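Putative fructose-aminoacid-6-phosphate deglycase (Bacillus subtilis, PDB 3EUA) converts a range of fructosamine 6-phosphates to glucose 6-phosphate and a free amino acid. Local coordinates at residues 164-168 against 294-298; 157-161 against 287-293; 8-13 against 140-144; 276-281 against 298-303. Numbering follows the deposited sequence.

Interaction 1: 164-168 against 294-298; sequences GLDQL and LAPLV
Two helical segments, 164-168 within helix 158-190 and 294-298 within helix 288-313, run side by side in the same direction. Their local axes come within 11.0 Å and are inclined by 21° (signed crossing angle -21°). In register, Leu165 CA lies 7.5 Å from Leu294 CA and Leu168 CA 7.7 Å from Val298 CA. The second segment is kinked around Pro296, where the N atoms of 296 and 297 lack the bond to the preceding turn; a weak hydrogen bond runs from Leu297 N to Leu294 O, 3.0 Å.

The contact is apolar and leucine-rich. Leu165 (m, t) has a CA-CB bond pointing sideways, yet its CD2 bends in to 3.7 Å from both Leu294 CD2 and Leu297 CD2. The CA-CB bond of Leu168 (t, p) is directed toward the partner, placing CD2 3.7 Å from Leu297 CD2 and CD1 3.7 Å from Val298 CG2, with Leu294 CB 4.1 Å from the same CD1. Leu294 (m, t) also reaches the backbone, its CD1 being 3.8 Å from Gly164 CA; a CB modelled there would clash with it.

The pair packs helix 158-190 alongside helix 288-313 of the second SIS domain, with Tyr142 of helix 137-153, from the first, against both. No hydrogen bond crosses the 251 Å² interface, so its chemistry implies association through shape fit and exclusion of water.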
loop_
_atom_site.group_PDB
_atom_site.type_symbol
_atom_site.label_atom_id
_atom_site.label_comp_id
_atom_site.label_asym_id
_atom_site.label_seq_id
_atom_site.Cartn_x
_atom_site.Cartn_y
_atom_site.Cartn_z
ATOM N N GLY A 164 -17.214 17.665 14.090
ATOM C CA GLY A 164 -15.852 18.009 13.667
ATOM C C GLY A 164 -15.822 18.400 12.199
ATOM O O GLY A 164 -15.198 19.399 11.816
ATOM N N LEU A 165 -16.482 17.612 11.361
ATOM C CA LEU A 165 -16.560 17.926 9.945
ATOM C C LEU A 165 -17.201 19.295 9.702
ATOM O O LEU A 165 -16.713 20.066 8.880
ATOM C CB LEU A 165 -17.317 16.862 9.184
ATOM C CG LEU A 165 -16.571 15.551 8.857
ATOM C CD1 LEU A 165 -17.555 14.545 8.324
ATOM C CD2 LEU A 165 -15.402 15.778 7.849
ATOM N N ASP A 166 -18.247 19.611 10.460
ATOM C CA ASP A 166 -18.940 20.900 10.322
ATOM C C ASP A 166 -18.002 22.054 10.700
ATOM O O ASP A 166 -17.961 23.087 10.003
ATOM C CB ASP A 166 -20.197 20.940 11.172
ATOM C CG ASP A 166 -21.123 22.119 10.809
ATOM O OD1 ASP A 166 -21.142 22.500 9.610
ATOM O OD2 ASP A 166 -21.851 22.606 11.707
ATOM N N GLN A 167 -17.224 21.860 11.766
ATOM C CA GLN A 167 -16.235 22.848 12.224
ATOM C C GLN A 167 -14.951 22.859 11.379
ATOM O O GLN A 167 -14.163 23.807 11.448
ATOM C CB GLN A 167 -15.832 22.531 13.649
ATOM C CG GLN A 167 -16.948 22.662 14.645
ATOM C CD GLN A 167 -17.341 24.103 14.925
ATOM O OE1 GLN A 167 -16.559 25.032 14.735
ATOM N NE2 GLN A 167 -18.549 24.285 15.437
ATOM N N LEU A 168 -14.743 21.838 10.546
ATOM C CA LEU A 168 -13.491 21.730 9.789
ATOM C C LEU A 168 -13.337 22.779 8.674
ATOM O O LEU A 168 -12.217 23.113 8.296
ATOM C CB LEU A 168 -13.339 20.322 9.194
ATOM C CG LEU A 168 -11.899 19.879 8.982
ATOM C CD1 LEU A 168 -11.210 19.758 10.376
ATOM C CD2 LEU A 168 -11.859 18.578 8.226
ATOM N N LEU A 294 -9.415 13.627 11.388
ATOM C CA LEU A 294 -9.735 14.807 10.557
ATOM C C LEU A 294 -8.532 15.585 10.018
ATOM O O LEU A 294 -8.639 16.258 8.982
ATOM C CB LEU A 294 -10.648 15.770 11.346
ATOM C CG LEU A 294 -12.044 15.197 11.671
ATOM C CD1 LEU A 294 -12.777 16.064 12.712
ATOM C CD2 LEU A 294 -12.901 14.971 10.399
ATOM N N ALA A 295 -7.397 15.481 10.682
ATOM C CA ALA A 295 -6.190 16.212 10.238
ATOM C C ALA A 295 -5.814 15.956 8.786
ATOM O O ALA A 295 -5.377 16.902 8.108
ATOM C CB ALA A 295 -4.996 15.923 11.119
ATOM N N PRO A 296 -5.939 14.695 8.312
ATOM C CA PRO A 296 -5.561 14.491 6.897
ATOM C C PRO A 296 -6.363 15.325 5.882
ATOM O O PRO A 296 -5.842 15.664 4.793
ATOM C CB PRO A 296 -5.816 13.004 6.651
ATOM C CG PRO A 296 -6.186 12.378 7.921
ATOM C CD PRO A 296 -6.334 13.440 8.982
ATOM N N LEU A 297 -7.632 15.590 6.201
ATOM C CA LEU A 297 -8.492 16.429 5.333
ATOM C C LEU A 297 -7.932 17.831 5.243
ATOM O O LEU A 297 -7.874 18.426 4.156
ATOM C CB LEU A 297 -9.923 16.495 5.814
ATOM C CG LEU A 297 -10.768 15.260 5.584
ATOM C CD1 LEU A 297 -10.108 13.960 6.094
ATOM C CD2 LEU A 297 -12.109 15.466 6.250
ATOM N N VAL A 298 -7.488 18.353 6.360
ATOM C CA VAL A 298 -6.894 19.691 6.384
ATOM C C VAL A 298 -5.566 19.727 5.629
ATOM O O VAL A 298 -5.307 20.639 4.869
ATOM C CB VAL A 298 -6.626 20.148 7.822
ATOM C CG1 VAL A 298 -6.160 21.591 7.783
ATOM C CG2 VAL A 298 -7.911 20.039 8.662
#

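Interaction 2: 157-161 against 287-293; sequences KFEQA and DDSVKGY
The beginning of helix 158-190 faces the first turns of helix 288-313, burying 289 Å². CA-CA register is Gln160-Asp287 6.2 Å, Ala161-Val290 6.1 Å and Lys157-Ser289 7.2 Å. Asp287 (phi/psi -67/140) is the N-cap: its OD2 accepts from Ser289 N at 3.1 Å and, at a very short 2.4 Å, from Ser289 OG. A water bridges the segments, accepting from Asp287 N (2.9 Å) and donating to Gln160 O (2.8 Å), while Asp287 CB lies 3.9 Å from Gln160 CB. Asp288 OD1 forms a salt bridge with Lys291 NZ at 3.2 Å. Ser289 (p) sets OG 3.8 Å from Gln160 CB, and its O is 3.5 Å from CE of Lys157 (m, t, t, p). This capped start opens the last long helix of the second SIS domain. Val290 (m) inserts CG2 3.5 Å from Gln160 O and CG1 4.3 Å from Ala161 CB. Tyr293 (m) presents its ring edge, CE2 4.0 Å from Lys157 CD; its OH hydrogen-bonds Glu50 OE2, with which Lys157 NZ forms a salt bridge.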
loop_
_atom_site.group_PDB
_atom_site.type_symbol
_atom_site.label_atom_id
_atom_site.label_comp_id
_atom_site.label_asym_id
_atom_site.label_seq_id
_atom_site.Cartn_x
_atom_site.Cartn_y
_atom_site.Cartn_z
ATOM N N LYS A 157 -18.343 7.594 18.411
ATOM C CA LYS A 157 -17.701 8.787 17.860
ATOM C C LYS A 157 -18.488 9.571 16.780
ATOM O O LYS A 157 -18.066 10.670 16.396
ATOM C CB LYS A 157 -16.310 8.426 17.338
ATOM C CG LYS A 157 -15.368 7.915 18.459
ATOM C CD LYS A 157 -13.939 7.904 18.003
ATOM C CE LYS A 157 -12.943 7.626 19.122
ATOM N NZ LYS A 157 -12.878 6.220 19.561
ATOM N N PHE A 158 -19.609 9.027 16.314
ATOM C CA PHE A 158 -20.402 9.645 15.267
ATOM C C PHE A 158 -20.699 11.147 15.463
ATOM O O PHE A 158 -20.471 11.940 14.568
ATOM C CB PHE A 158 -21.720 8.898 15.101
ATOM C CG PHE A 158 -22.595 9.467 14.015
ATOM C CD1 PHE A 158 -22.327 9.181 12.683
ATOM C CD2 PHE A 158 -23.687 10.267 14.319
ATOM C CE1 PHE A 158 -23.137 9.682 11.670
ATOM C CE2 PHE A 158 -24.498 10.781 13.317
ATOM C CZ PHE A 158 -24.220 10.491 11.995
ATOM N N GLU A 159 -21.214 11.520 16.627
ATOM C CA GLU A 159 -21.552 12.915 16.905
ATOM C C GLU A 159 -20.356 13.866 16.804
ATOM O O GLU A 159 -20.432 14.965 16.234
ATOM C CB GLU A 159 -22.147 13.036 18.311
ATOM C CG GLU A 159 -22.549 14.478 18.646
ATOM C CD GLU A 159 -23.165 14.658 20.014
ATOM O OE1 GLU A 159 -23.691 13.693 20.616
ATOM O OE2 GLU A 159 -23.130 15.815 20.472
ATOM N N GLN A 160 -19.249 13.429 17.372
ATOM C CA GLN A 160 -18.045 14.244 17.387
ATOM C C GLN A 160 -17.395 14.277 15.983
ATOM O O GLN A 160 -16.760 15.260 15.620
ATOM C CB GLN A 160 -17.103 13.776 18.498
ATOM C CG GLN A 160 -17.730 13.895 19.922
ATOM C CD GLN A 160 -18.836 12.844 20.255
ATOM O OE1 GLN A 160 -18.866 11.738 19.700
ATOM N NE2 GLN A 160 -19.729 13.193 21.209
ATOM N N ALA A 161 -17.584 13.223 15.196
ATOM C CA ALA A 161 -17.060 13.186 13.830
ATOM C C ALA A 161 -17.824 14.176 12.971
ATOM O O ALA A 161 -17.215 14.982 12.252
ATOM C CB ALA A 161 -17.162 11.791 13.245
ATOM N N ASP A 287 -13.123 17.784 18.585
ATOM C CA ASP A 287 -12.964 16.890 19.729
ATOM C C ASP A 287 -11.689 16.037 19.588
ATOM O O ASP A 287 -11.351 15.574 18.497
ATOM C CB ASP A 287 -14.190 15.984 19.848
ATOM C CG ASP A 287 -14.284 15.284 21.200
ATOM O OD1 ASP A 287 -14.733 15.936 22.154
ATOM O OD2 ASP A 287 -14.002 14.074 21.308
ATOM N N ASP A 288 -10.981 15.842 20.704
ATOM C CA ASP A 288 -9.769 15.025 20.730
ATOM C C ASP A 288 -9.985 13.607 20.179
ATOM O O ASP A 288 -9.063 13.014 19.598
ATOM C CB ASP A 288 -9.225 14.905 22.177
ATOM C CG ASP A 288 -8.609 16.209 22.725
ATOM O OD1 ASP A 288 -8.452 17.181 21.961
ATOM O OD2 ASP A 288 -8.262 16.270 23.949
ATOM N N SER A 289 -11.182 13.058 20.368
ATOM C CA SER A 289 -11.487 11.709 19.893
ATOM C C SER A 289 -11.402 11.545 18.370
ATOM O O SER A 289 -11.224 10.442 17.873
ATOM C CB SER A 289 -12.889 11.315 20.375
ATOM O OG SER A 289 -13.900 12.170 19.869
ATOM N N VAL A 290 -11.504 12.644 17.632
ATOM C CA VAL A 290 -11.488 12.598 16.173
ATOM C C VAL A 290 -10.460 13.528 15.490
ATOM O O VAL A 290 -10.400 13.513 14.258
ATOM C CB VAL A 290 -12.928 12.886 15.616
ATOM C CG1 VAL A 290 -13.912 11.829 16.088
ATOM C CG2 VAL A 290 -13.435 14.263 16.031
ATOM N N LYS A 291 -9.650 14.311 16.235
ATOM C CA LYS A 291 -8.629 15.195 15.611
ATOM C C LYS A 291 -7.690 14.435 14.657
ATOM O O LYS A 291 -7.346 14.887 13.545
ATOM C CB LYS A 291 -7.700 15.871 16.635
ATOM C CG LYS A 291 -8.258 16.857 17.610
ATOM C CD LYS A 291 -7.065 17.643 18.188
ATOM C CE LYS A 291 -7.348 18.336 19.537
ATOM N NZ LYS A 291 -8.498 19.243 19.571
ATOM N N GLY A 292 -7.293 13.237 15.081
ATOM C CA GLY A 292 -6.367 12.434 14.283
ATOM C C GLY A 292 -6.988 11.943 12.998
ATOM O O GLY A 292 -6.288 11.790 11.970
ATOM N N TYR A 293 -8.306 11.725 13.029
ATOM C CA TYR A 293 -9.010 11.268 11.845
ATOM C C TYR A 293 -9.302 12.401 10.879
ATOM O O TYR A 293 -9.384 12.164 9.665
ATOM C CB TYR A 293 -10.331 10.574 12.217
ATOM C CG TYR A 293 -10.229 9.434 13.228
ATOM C CD1 TYR A 293 -9.202 8.498 13.156
ATOM C CD2 TYR A 293 -11.241 9.206 14.163
ATOM C CE1 TYR A 293 -9.123 7.446 14.044
ATOM C CE2 TYR A 293 -11.162 8.129 15.083
ATOM C CZ TYR A 293 -10.094 7.250 14.991
ATOM O OH TYR A 293 -9.940 6.154 15.808
HETATM O O HOH W 1 -15.529 17.271 17.048
#

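Interaction 3: 8-13 against 140-144; sequences KVNREV and VLYQI
Segment 8-13 is extended at Val9 (phi/psi -81/135) and Asn10 (-44/130) and then enters helix 11-20, whereas 140-144 is regular helix inside 137-153. CA atoms pair as Val9-Gln143 6.5 Å, Asn10-Val140 7.2 Å and Val13-Ile144 6.3 Å. Asn10 (t) is the N-cap: its OD1 accepts from Val13 N at 3.1 Å and weakly from Glu12 N at 2.6 Å, while Asn10 ND2 donates to Glu12 OE2 at 3.1 Å. Across the segments, the CA-CB bond of Gln143 (m, t) is directed toward 8-13 and its OE1 accepts from Asn10 N at 2.7 Å, 160° at the hydrogen; Val9 CG1 lies 3.4 Å from the same OE1. The contact thus fastens the chain's N-terminal helix to the last helix of the first SIS domain, whose Val140 and Ile144 also pack on strand 103-108 of the parallel sheet. Beside the polar link, Val13 (t) fits CG2 3.8 Å from Ile144 CG1 and 4.2 Å from Val140 CG1, with Val13 CG1 4.0 Å from Gln143 CB.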
loop_
_atom_site.group_PDB
_atom_site.type_symbol
_atom_site.label_atom_id
_atom_site.label_comp_id
_atom_site.label_asym_id
_atom_site.label_seq_id
_atom_site.Cartn_x
_atom_site.Cartn_y
_atom_site.Cartn_z
ATOM N N LYS A 8 -27.222 17.013 9.862
ATOM C CA LYS A 8 -26.183 17.494 8.963
ATOM C C LYS A 8 -25.745 16.418 7.961
ATOM O O LYS A 8 -24.955 16.707 7.062
ATOM C CB LYS A 8 -24.969 17.970 9.781
ATOM C CG LYS A 8 -25.248 19.106 10.778
ATOM C CD LYS A 8 -23.980 19.428 11.573
ATOM C CE LYS A 8 -24.175 20.570 12.585
ATOM N NZ LYS A 8 -24.363 21.887 11.938
ATOM N N VAL A 9 -26.255 15.190 8.099
ATOM C CA VAL A 9 -25.876 14.091 7.224
ATOM C C VAL A 9 -26.637 14.129 5.912
ATOM O O VAL A 9 -27.828 14.407 5.879
ATOM C CB VAL A 9 -26.045 12.703 7.910
ATOM C CG1 VAL A 9 -25.760 11.583 6.974
ATOM C CG2 VAL A 9 -25.078 12.579 9.059
ATOM N N ASN A 10 -25.905 13.924 4.827
ATOM C CA ASN A 10 -26.441 13.825 3.470
ATOM C C ASN A 10 -27.688 12.928 3.532
ATOM O O ASN A 10 -27.666 11.833 4.114
ATOM C CB ASN A 10 -25.298 13.320 2.513
ATOM C CG ASN A 10 -25.774 12.712 1.157
ATOM O OD1 ASN A 10 -26.841 12.108 1.036
ATOM N ND2 ASN A 10 -24.881 12.770 0.156
ATOM N N ARG A 11 -28.799 13.390 2.960
ATOM C CA ARG A 11 -30.058 12.601 3.004
ATOM C C ARG A 11 -29.953 11.201 2.422
ATOM O O ARG A 11 -30.600 10.264 2.893
ATOM C CB ARG A 11 -31.225 13.321 2.332
ATOM C CG ARG A 11 -31.824 14.420 3.189
ATOM C CD ARG A 11 -33.137 14.943 2.603
ATOM N NE ARG A 11 -33.752 15.934 3.499
ATOM C CZ ARG A 11 -33.436 17.234 3.552
ATOM N NH1 ARG A 11 -34.074 18.015 4.411
ATOM N NH2 ARG A 11 -32.501 17.759 2.761
ATOM N N GLU A 12 -29.134 11.050 1.394
ATOM C CA GLU A 12 -28.949 9.754 0.771
ATOM C C GLU A 12 -28.187 8.843 1.740
ATOM O O GLU A 12 -28.454 7.642 1.822
ATOM C CB GLU A 12 -28.196 9.929 -0.547
ATOM C CG GLU A 12 -28.845 10.923 -1.573
ATOM C CD GLU A 12 -27.811 11.502 -2.571
ATOM O OE1 GLU A 12 -28.101 11.514 -3.791
ATOM O OE2 GLU A 12 -26.700 11.930 -2.162
ATOM N N VAL A 13 -27.213 9.412 2.440
ATOM C CA VAL A 13 -26.431 8.690 3.439
ATOM C C VAL A 13 -27.370 8.318 4.608
ATOM O O VAL A 13 -27.330 7.229 5.114
ATOM C CB VAL A 13 -25.206 9.548 3.915
ATOM C CG1 VAL A 13 -24.582 8.980 5.194
ATOM C CG2 VAL A 13 -24.168 9.666 2.778
ATOM N N VAL A 140 -18.374 13.280 2.986
ATOM C CA VAL A 140 -19.430 12.292 2.745
ATOM C C VAL A 140 -18.940 10.899 3.083
ATOM O O VAL A 140 -19.675 10.109 3.628
ATOM C CB VAL A 140 -19.945 12.378 1.264
ATOM C CG1 VAL A 140 -20.759 11.157 0.859
ATOM C CG2 VAL A 140 -20.756 13.696 1.033
ATOM N N LEU A 141 -17.685 10.615 2.760
ATOM C CA LEU A 141 -17.097 9.308 3.059
ATOM C C LEU A 141 -17.109 9.059 4.565
ATOM O O LEU A 141 -17.478 7.968 5.023
ATOM C CB LEU A 141 -15.678 9.212 2.501
ATOM C CG LEU A 141 -14.888 7.922 2.789
ATOM C CD1 LEU A 141 -15.757 6.700 2.593
ATOM C CD2 LEU A 141 -13.642 7.876 1.880
ATOM N N TYR A 142 -16.700 10.045 5.338
ATOM C CA TYR A 142 -16.754 9.907 6.789
ATOM C C TYR A 142 -18.196 9.819 7.347
ATOM O O TYR A 142 -18.440 9.139 8.341
ATOM C CB TYR A 142 -15.954 11.003 7.516
ATOM C CG TYR A 142 -14.471 10.749 7.699
ATOM C CD1 TYR A 142 -13.898 9.473 7.524
ATOM C CD2 TYR A 142 -13.676 11.724 8.303
ATOM C CE1 TYR A 142 -12.542 9.242 7.786
ATOM C CE2 TYR A 142 -12.299 11.502 8.580
ATOM C CZ TYR A 142 -11.751 10.269 8.301
ATOM O OH TYR A 142 -10.441 10.040 8.574
ATOM N N GLN A 143 -19.154 10.508 6.748
ATOM C CA GLN A 143 -20.547 10.346 7.182
ATOM C C GLN A 143 -20.939 8.859 7.075
ATOM O O GLN A 143 -21.534 8.268 8.006
ATOM C CB GLN A 143 -21.487 11.202 6.329
ATOM C CG GLN A 143 -21.305 12.716 6.425
ATOM C CD GLN A 143 -22.198 13.467 5.445
ATOM O OE1 GLN A 143 -23.324 13.063 5.202
ATOM N NE2 GLN A 143 -21.705 14.582 4.903
ATOM N N ILE A 144 -20.582 8.250 5.942
ATOM C CA ILE A 144 -20.849 6.834 5.699
ATOM C C ILE A 144 -20.092 5.928 6.683
ATOM O O ILE A 144 -20.666 5.010 7.300
ATOM C CB ILE A 144 -20.435 6.418 4.262
ATOM C CG1 ILE A 144 -21.238 7.224 3.214
ATOM C CG2 ILE A 144 -20.647 4.917 4.070
ATOM C CD1 ILE A 144 -20.833 7.034 1.707
#

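Interaction 4: 276-281 against 298-303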
loop_
_atom_site.group_PDB
_atom_site.type_symbol
_atom_site.label_atom_id
_atom_site.label_comp_id
_atom_site.label_asym_id
_atom_site.label_seq_id
_atom_site.Cartn_x
_atom_site.Cartn_y
_atom_site.Cartn_z
ATOM N N LEU A 276 4.520 20.167 6.323
ATOM C CA LEU A 276 3.152 20.583 6.677
ATOM C C LEU A 276 2.823 19.850 7.941
ATOM O O LEU A 276 2.707 18.613 7.940
ATOM C CB LEU A 276 2.115 20.213 5.602
ATOM C CG LEU A 276 2.084 21.079 4.355
ATOM C CD1 LEU A 276 3.310 20.811 3.493
ATOM C CD2 LEU A 276 0.775 20.768 3.629
ATOM N N ASP A 277 2.711 20.595 9.033
ATOM C CA ASP A 277 2.436 19.992 10.336
ATOM C C ASP A 277 1.055 20.417 10.804
ATOM O O ASP A 277 0.818 21.602 11.074
ATOM C CB ASP A 277 3.518 20.412 11.353
ATOM C CG ASP A 277 3.360 19.744 12.741
ATOM O OD1 ASP A 277 2.331 19.090 13.042
ATOM O OD2 ASP A 277 4.293 19.891 13.560
ATOM N N ALA A 278 0.147 19.444 10.902
ATOM C CA ALA A 278 -1.224 19.672 11.328
ATOM C C ALA A 278 -1.313 20.290 12.733
ATOM O O ALA A 278 -2.285 20.947 13.081
ATOM C CB ALA A 278 -1.999 18.367 11.294
ATOM N N ALA A 279 -0.302 20.045 13.545
ATOM C CA ALA A 279 -0.271 20.624 14.884
ATOM C C ALA A 279 -0.191 22.150 14.840
ATOM O O ALA A 279 -0.562 22.804 15.824
ATOM C CB ALA A 279 0.857 20.021 15.688
ATOM N N SER A 280 0.254 22.722 13.712
ATOM C CA SER A 280 0.341 24.179 13.547
ATOM C C SER A 280 -1.008 24.802 13.174
ATOM O O SER A 280 -1.105 26.016 13.140
ATOM C CB SER A 280 1.420 24.544 12.527
ATOM O OG SER A 280 1.068 24.129 11.222
ATOM N N TYR A 281 -2.028 23.983 12.890
ATOM C CA TYR A 281 -3.353 24.467 12.551
ATOM C C TYR A 281 -4.224 24.502 13.795
ATOM O O TYR A 281 -3.841 23.982 14.847
ATOM C CB TYR A 281 -3.981 23.615 11.420
ATOM C CG TYR A 281 -3.064 23.423 10.229
ATOM C CD1 TYR A 281 -2.269 24.467 9.747
ATOM C CD2 TYR A 281 -3.028 22.221 9.549
ATOM C CE1 TYR A 281 -1.421 24.294 8.656
ATOM C CE2 TYR A 281 -2.179 22.036 8.426
ATOM C CZ TYR A 281 -1.385 23.073 7.997
ATOM O OH TYR A 281 -0.562 22.895 6.919
ATOM N N VAL A 298 -7.488 18.353 6.360
ATOM C CA VAL A 298 -6.894 19.691 6.384
ATOM C C VAL A 298 -5.566 19.727 5.629
ATOM O O VAL A 298 -5.307 20.639 4.869
ATOM C CB VAL A 298 -6.626 20.148 7.822
ATOM C CG1 VAL A 298 -6.160 21.591 7.783
ATOM C CG2 VAL A 298 -7.911 20.039 8.662
ATOM N N LEU A 299 -4.720 18.721 5.868
ATOM C CA LEU A 299 -3.421 18.620 5.196
ATOM C C LEU A 299 -3.646 18.553 3.678
ATOM O O LEU A 299 -2.979 19.250 2.893
ATOM C CB LEU A 299 -2.623 17.419 5.751
ATOM C CG LEU A 299 -2.008 17.530 7.174
ATOM C CD1 LEU A 299 -1.595 16.167 7.770
ATOM C CD2 LEU A 299 -0.803 18.511 7.100
ATOM N N ASN A 300 -4.628 17.766 3.278
ATOM C CA ASN A 300 -4.971 17.653 1.882
ATOM C C ASN A 300 -5.420 18.972 1.253
ATOM O O ASN A 300 -5.063 19.270 0.096
ATOM C CB ASN A 300 -6.094 16.648 1.691
ATOM C CG ASN A 300 -6.382 16.403 0.256
ATOM O OD1 ASN A 300 -5.509 15.953 -0.465
ATOM N ND2 ASN A 300 -7.633 16.644 -0.176
ATOM N N ARG A 301 -6.234 19.730 1.988
ATOM C CA ARG A 301 -6.729 21.016 1.485
ATOM C C ARG A 301 -5.590 22.013 1.325
ATOM O O ARG A 301 -5.510 22.736 0.347
ATOM C CB ARG A 301 -7.782 21.588 2.424
ATOM C CG ARG A 301 -8.386 22.943 1.980
ATOM C CD ARG A 301 -9.123 22.822 0.610
ATOM N NE ARG A 301 -9.464 24.111 0.014
ATOM C CZ ARG A 301 -8.665 24.820 -0.782
ATOM N NH1 ARG A 301 -7.450 24.417 -1.099
ATOM N NH2 ARG A 301 -9.091 25.964 -1.274
ATOM N N VAL A 302 -4.690 22.062 2.306
ATOM C CA VAL A 302 -3.537 22.977 2.225
ATOM C C VAL A 302 -2.658 22.633 1.028
ATOM O O VAL A 302 -2.233 23.523 0.275
ATOM C CB VAL A 302 -2.719 22.928 3.507
ATOM C CG1 VAL A 302 -1.387 23.655 3.340
ATOM C CG2 VAL A 302 -3.561 23.507 4.676
ATOM N N LEU A 303 -2.417 21.336 0.828
ATOM C CA LEU A 303 -1.613 20.848 -0.294
ATOM C C LEU A 303 -2.202 21.262 -1.636
ATOM O O LEU A 303 -1.462 21.536 -2.573
ATOM C CB LEU A 303 -1.442 19.335 -0.227
ATOM C CG LEU A 303 -0.392 18.806 0.747
ATOM C CD1 LEU A 303 -0.508 17.315 0.818
ATOM C CD2 LEU A 303 1.027 19.262 0.327
#
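Most distinctive here is the tight turn that ends strand 273-277: Asp277 OD1 accepts from Ala279 N at 2.8 Å, an Asx turn, and Ser280 OG donates to Asp277 O at 2.5 Å, so the chain winds through a short 3-10 segment, 278-280, and delivers Tyr281 to the helix that Leu276 also meets. No hydrogen bond crosses to 298-303; the 341 Å² contact is made largely by apolar side chains. Leu276 directs CD2 to 3.6 Å from both Val302 CG1 and Leu303 CD2. Leu299, though its CA-CB bond points sideways, brings CD2 to 3.6 Å from Leu276 O, 3.7 Å from Leu276 CB and 4.0 Å from Tyr281 CE2, at the ring edge. Tyr281 CD2 approaches Val298 CG1 at 3.7 Å. Tyr281 OH hydrogen-bonds Glu179 OE2 of helix 158-190. In the parallel sheet of the second SIS domain, 273-277 is an outermost strand within the chain, hydrogen-bonded to strand 246-250, and helix 288-313 packs against it with helix 205-220 beside Asn300 and Leu303.

In the fold
Helix 288-313 connects interactions 2, 1 and 4 in turn along its length: the centres of 2 and 1 are about 9 Å apart, those of 1 and 4 about 10 Å. Val298 belongs to both 1 and 4, touching Leu168 in one and Tyr281 in the other. Interaction 3, whose segment 140-144 belongs to the first SIS domain, has its centre about 14 Å from that of 1 and is joined to the helix pair by Tyr142: its OH probably hydrogen-bonds Tyr293 O of interaction 2 at 2.6 Å, and its CD2 packs 3.9 Å from Leu294 CD2. Lys8 NZ adds a 2.6 Å salt bridge to Asp166 OD2. Interactions 3 and 4, with centres about 23 Å apart, do not touch.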